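Local coordinates for hyaluronidase-phage associated (Streptococcus pyogenes, PDB 2WB3) that cleaves hyaluronan as a phage tail-fibre hyaluronate lyase, built on a triple-stranded beta-helix, at the interface of chains A and B. Residues are numbered along the deposited sequence; one frame, centred on the assembly and turned at random. Chains: chain A/B, Hyaluronidase-phage associated.

Contact 1: the interface of chains A and B. Residues chain A 134-135; chain B 130, 139-141.
The ammonium group of A:Lys135 reaches over to chain B and settles between two carboxylates, B:Asp130 and B:Asp141, making a salt bridge with each. NZ sits tilted above the plane at the oxygen end of the B:Asp130 carboxylate, equally far from both oxygens, at 3.0 Å from OD1; the hydrogen bonds to that pair are weak, so charge probably does most of the work there. Towards B:Asp141 there is a proper hydrogen bond, NZ to OD2 at 3.0 Å, taken on the anti lone pair, the one turned away from OD1. The lysine chain bends early (chi2 -55°) and then runs nearly extended, which arches it over to the two acids and across B:Asp141 at about a right angle. A second-shell hydroxyl steadies B:Asp130: OG1 of B:Thr139 donates to OD1 at 2.6 Å, close to the carboxylate plane. OD1 is thus held by both the threonine and the lysine.

Backbone bonding comes from A:Gly134. Its carbonyl O accepts the amide N of B:Asp141 at 2.9 Å, in the carbonyl plane on a lone pair and nearly straight (167° at H). The amide N of B:Lys140 is also near, but its N-H points away.

Apolar touching is slight. CA of A:Gly134 lies over the face of the B:Asp141 carboxylate, 3.6 Å from CG, and CG2 of B:Thr139 rests 4.0 Å from CA of A:Lys135.

In the fold, a loop of chain A just ahead of its own helix 140-152 caps the start of the same helix in chain B. The acid in that first turn should suit the helix dipole, and A:Lys135 probably offsets its charge.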
ATOM      1  N   GLY A 134     -32.102  41.530  25.047  1.00 46.77           N
ATOM      2  CA  GLY A 134     -31.191  42.205  25.964  1.00 46.30           C
ATOM      3  C   GLY A 134     -29.729  42.129  25.595  1.00 46.42           C
ATOM      4  O   GLY A 134     -29.074  43.163  25.390  1.00 46.69           O
ATOM      5  N   LYS A 135     -29.217  40.901  25.499  1.00 45.71           N
ATOM      6  CA  LYS A 135     -27.797  40.677  25.233  1.00 44.11           C
ATOM      7  C   LYS A 135     -27.432  40.574  23.743  1.00 43.88           C
ATOM      8  O   LYS A 135     -26.314  40.188  23.414  1.00 44.24           O
ATOM      9  CB  LYS A 135     -27.304  39.441  25.996  1.00 44.21           C
ATOM     10  CG  LYS A 135     -27.495  39.486  27.522  1.00 44.39           C
ATOM     11  CD  LYS A 135     -26.847  40.744  28.138  1.00 43.16           C
ATOM     12  CE  LYS A 135     -27.255  40.970  29.591  1.00 43.98           C
ATOM     13  NZ  LYS A 135     -26.920  42.394  29.958  1.00 46.10           N
TER
ATOM     14  N   ASP B 130     -22.231  42.391  28.088  1.00 44.53           N
ATOM     15  CA  ASP B 130     -22.142  43.869  28.188  1.00 45.21           C
ATOM     16  C   ASP B 130     -20.712  44.366  28.084  1.00 44.65           C
ATOM     17  O   ASP B 130     -19.830  43.773  28.675  1.00 45.49           O
ATOM     18  CB  ASP B 130     -22.674  44.364  29.534  1.00 45.90           C
ATOM     19  CG  ASP B 130     -24.129  44.130  29.706  1.00 47.40           C
ATOM     20  OD1 ASP B 130     -24.888  44.149  28.705  1.00 46.67           O
ATOM     21  OD2 ASP B 130     -24.506  43.934  30.887  1.00 51.69           O
ATOM     22  N   THR B 139     -24.396  45.910  23.985  1.00 42.14           N
ATOM     23  CA  THR B 139     -25.623  45.093  23.973  1.00 42.82           C
ATOM     24  C   THR B 139     -26.853  45.998  23.925  1.00 43.22           C
ATOM     25  O   THR B 139     -26.731  47.189  24.204  1.00 43.92           O
ATOM     26  CB  THR B 139     -25.726  44.245  25.248  1.00 42.62           C
ATOM     27  OG1 THR B 139     -25.502  45.096  26.373  1.00 43.87           O
ATOM     28  CG2 THR B 139     -24.664  43.157  25.268  1.00 40.61           C
ATOM     29  N   LYS B 140     -28.036  45.458  23.603  1.00 44.54           N
ATOM     30  CA  LYS B 140     -29.276  46.259  23.643  1.00 45.23           C
ATOM     31  C   LYS B 140     -29.378  46.818  25.069  1.00 46.22           C
ATOM     32  O   LYS B 140     -29.608  48.020  25.257  1.00 46.99           O
ATOM     33  CB  LYS B 140     -30.508  45.438  23.265  1.00 44.87           C
ATOM     34  N   ASP B 141     -29.129  45.952  26.053  1.00 46.91           N
ATOM     35  CA  ASP B 141     -29.091  46.335  27.462  1.00 47.99           C
ATOM     36  C   ASP B 141     -28.268  47.561  27.750  1.00 48.51           C
ATOM     37  O   ASP B 141     -28.792  48.474  28.379  1.00 49.17           O
ATOM     38  CB  ASP B 141     -28.702  45.169  28.389  1.00 47.69           C
ATOM     39  CG  ASP B 141     -29.875  44.242  28.657  1.00 49.46           C
ATOM     40  OD1 ASP B 141     -30.985  44.577  28.178  1.00 48.52           O
ATOM     41  OD2 ASP B 141     -29.712  43.189  29.319  1.00 50.67           O
TER

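Contact 2: the interface of chains A and B. Residues chain A 114, 126-128; chain B 114, 121-122, 126.
A parallel beta bridge between A:Thr127 of strand 126-127 and B:Ile121 of strand 120-122 joins the two chains here, beside an apolar core, in a fibre whose architecture is a triple-stranded beta-helix. Among its bonds, the amide N of B:Val122 donates to the carbonyl O of A:Thr127 at 2.9 Å.

In the core, equivalent residues of the two chains meet. The Phe114 rings pack edge-to-face, their planes 83° apart and centroids 5.4 Å from each other, with CE1 of A:Phe114 brought to 3.6 Å from CE2 of B:Phe114. The same torsion in both chains, CG between the backbone N and the carbonyl carbon (chi1 67°), brings these outer corners together, so that the nearly perpendicular rings meet corner to corner. The tip of A:Phe114, CZ, also touches CD1 of B:Leu126 at 3.7 Å, while its CE2 edge reaches the CG2 methyl of B:Val122.

The two Leu126 side chains cross at about a right angle and touch methyl to methyl, CD2 to CD2, at a snug 3.5 Å. CG anti to the backbone N in both chains (chi1 -175°) carries the two methyls to each other. CD1 of A:Leu126 leans towards CG2 of B:Val122 at 4.1 Å, and CG1 of A:Val128 lies 4.0 Å from CB of B:Leu126.

Strand bonding and a core of like residues together tie neighbouring chains and probably help hold the lyase fibre in its trimeric form.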
ATOM      1  N   PHE A 114     -22.481  30.256  14.740  1.00 31.94           N
ATOM      2  CA  PHE A 114     -21.307  29.871  15.519  1.00 31.06           C
ATOM      3  C   PHE A 114     -21.546  30.152  17.001  1.00 31.61           C
ATOM      4  O   PHE A 114     -22.407  30.981  17.388  1.00 31.43           O
ATOM      5  CB  PHE A 114     -20.004  30.519  14.986  1.00 30.09           C
ATOM      6  CG  PHE A 114     -19.947  32.002  15.162  1.00 29.83           C
ATOM      7  CD1 PHE A 114     -19.429  32.552  16.304  1.00 29.44           C
ATOM      8  CD2 PHE A 114     -20.401  32.849  14.161  1.00 30.04           C
ATOM      9  CE1 PHE A 114     -19.402  33.929  16.477  1.00 30.77           C
ATOM     10  CE2 PHE A 114     -20.352  34.204  14.316  1.00 30.58           C
ATOM     11  CZ  PHE A 114     -19.875  34.746  15.481  1.00 29.73           C
ATOM     12  N   LEU A 126     -18.317  44.463  12.521  1.00 36.52           N
ATOM     13  CA  LEU A 126     -19.171  43.318  12.401  1.00 35.82           C
ATOM     14  C   LEU A 126     -20.537  43.850  11.949  1.00 36.77           C
ATOM     15  O   LEU A 126     -21.138  44.691  12.635  1.00 38.11           O
ATOM     16  CB  LEU A 126     -19.314  42.613  13.762  1.00 34.87           C
ATOM     17  CG  LEU A 126     -20.123  41.333  13.612  1.00 32.46           C
ATOM     18  CD1 LEU A 126     -19.354  40.250  12.804  1.00 34.35           C
ATOM     19  CD2 LEU A 126     -20.450  40.821  14.955  1.00 34.51           C
ATOM     20  N   THR A 127     -21.055  43.355  10.838  1.00 36.32           N
ATOM     21  CA  THR A 127     -22.410  43.690  10.456  1.00 36.51           C
ATOM     22  C   THR A 127     -23.344  42.668  11.103  1.00 37.54           C
ATOM     23  O   THR A 127     -23.084  41.452  11.050  1.00 37.13           O
ATOM     24  CB  THR A 127     -22.507  43.732   8.956  1.00 36.19           C
ATOM     25  OG1 THR A 127     -21.660  44.790   8.517  1.00 36.94           O
ATOM     26  CG2 THR A 127     -23.919  44.016   8.495  1.00 36.21           C
ATOM     27  N   VAL A 128     -24.390  43.165  11.772  1.00 37.51           N
ATOM     28  CA  VAL A 128     -25.382  42.332  12.465  1.00 38.77           C
ATOM     29  C   VAL A 128     -26.799  42.860  12.216  1.00 40.15           C
ATOM     30  O   VAL A 128     -26.969  43.954  11.692  1.00 40.63           O
ATOM     31  CB  VAL A 128     -25.158  42.306  14.000  1.00 38.28           C
ATOM     32  CG1 VAL A 128     -23.952  41.473  14.350  1.00 38.99           C
ATOM     33  CG2 VAL A 128     -25.001  43.694  14.562  1.00 36.12           C
TER
ATOM     34  N   PHE B 114     -12.100  33.581  19.078  1.00 31.94           N
ATOM     35  CA  PHE B 114     -11.669  33.734  17.691  1.00 31.06           C
ATOM     36  C   PHE B 114     -11.090  35.130  17.473  1.00 31.61           C
ATOM     37  O   PHE B 114     -11.371  36.090  18.232  1.00 31.43           O
ATOM     38  CB  PHE B 114     -12.790  33.382  16.681  1.00 30.09           C
ATOM     39  CG  PHE B 114     -13.940  34.335  16.692  1.00 29.83           C
ATOM     40  CD1 PHE B 114     -13.939  35.444  15.887  1.00 29.44           C
ATOM     41  CD2 PHE B 114     -15.039  34.105  17.507  1.00 30.04           C
ATOM     42  CE1 PHE B 114     -14.996  36.343  15.920  1.00 30.77           C
ATOM     43  CE2 PHE B 114     -16.093  34.972  17.522  1.00 30.58           C
ATOM     44  CZ  PHE B 114     -16.064  36.102  16.748  1.00 29.73           C
ATOM     45  N   ILE B 121     -19.531  39.499   9.048  1.00 35.77           N
ATOM     46  CA  ILE B 121     -20.952  39.636   8.877  1.00 36.09           C
ATOM     47  C   ILE B 121     -21.651  38.447   9.501  1.00 36.37           C
ATOM     48  O   ILE B 121     -21.244  37.301   9.304  1.00 35.70           O
ATOM     49  CB  ILE B 121     -21.340  39.642   7.415  1.00 36.41           C
ATOM     50  CG1 ILE B 121     -20.702  40.794   6.671  1.00 37.78           C
ATOM     51  CG2 ILE B 121     -22.848  39.807   7.251  1.00 36.91           C
ATOM     52  CD1 ILE B 121     -20.876  40.618   5.150  1.00 43.56           C
ATOM     53  N   VAL B 122     -22.721  38.728  10.241  1.00 35.86           N
ATOM     54  CA  VAL B 122     -23.624  37.708  10.694  1.00 35.27           C
ATOM     55  C   VAL B 122     -25.016  38.077  10.183  1.00 36.56           C
ATOM     56  O   VAL B 122     -25.543  39.135  10.509  1.00 36.55           O
ATOM     57  CB  VAL B 122     -23.642  37.642  12.237  1.00 34.83           C
ATOM     58  CG1 VAL B 122     -24.594  36.576  12.688  1.00 34.27           C
ATOM     59  CG2 VAL B 122     -22.248  37.373  12.804  1.00 32.78           C
ATOM     60  N   LEU B 126     -25.977  38.798  17.004  1.00 36.52           N
ATOM     61  CA  LEU B 126     -24.885  38.252  17.755  1.00 35.82           C
ATOM     62  C   LEU B 126     -25.226  38.486  19.233  1.00 36.77           C
ATOM     63  O   LEU B 126     -25.428  39.635  19.653  1.00 38.11           O
ATOM     64  CB  LEU B 126     -23.576  38.981  17.403  1.00 34.87           C
ATOM     65  CG  LEU B 126     -22.400  38.326  18.111  1.00 32.46           C
ATOM     66  CD1 LEU B 126     -22.100  36.908  17.550  1.00 34.35           C
ATOM     67  CD2 LEU B 126     -21.215  39.190  17.954  1.00 34.51           C
TER

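The C-alpha centres of contact 1 and contact 2 lie about 15 Å apart, and they share no residue, yet both join the same two chains along the fibre. Chain A leaves strand 126-127 in contact 2 and soon reaches the loop of contact 1; chain B runs from its own strand 126-127 to the loop with B:Asp130 and on to helix 140-152. The character changes over that short stretch, from an apolar core beside a parallel strand pairing to charged and helix-capping contacts. Together they probably keep the chains in register where the beta-structured shaft gives way to the C-terminal helices.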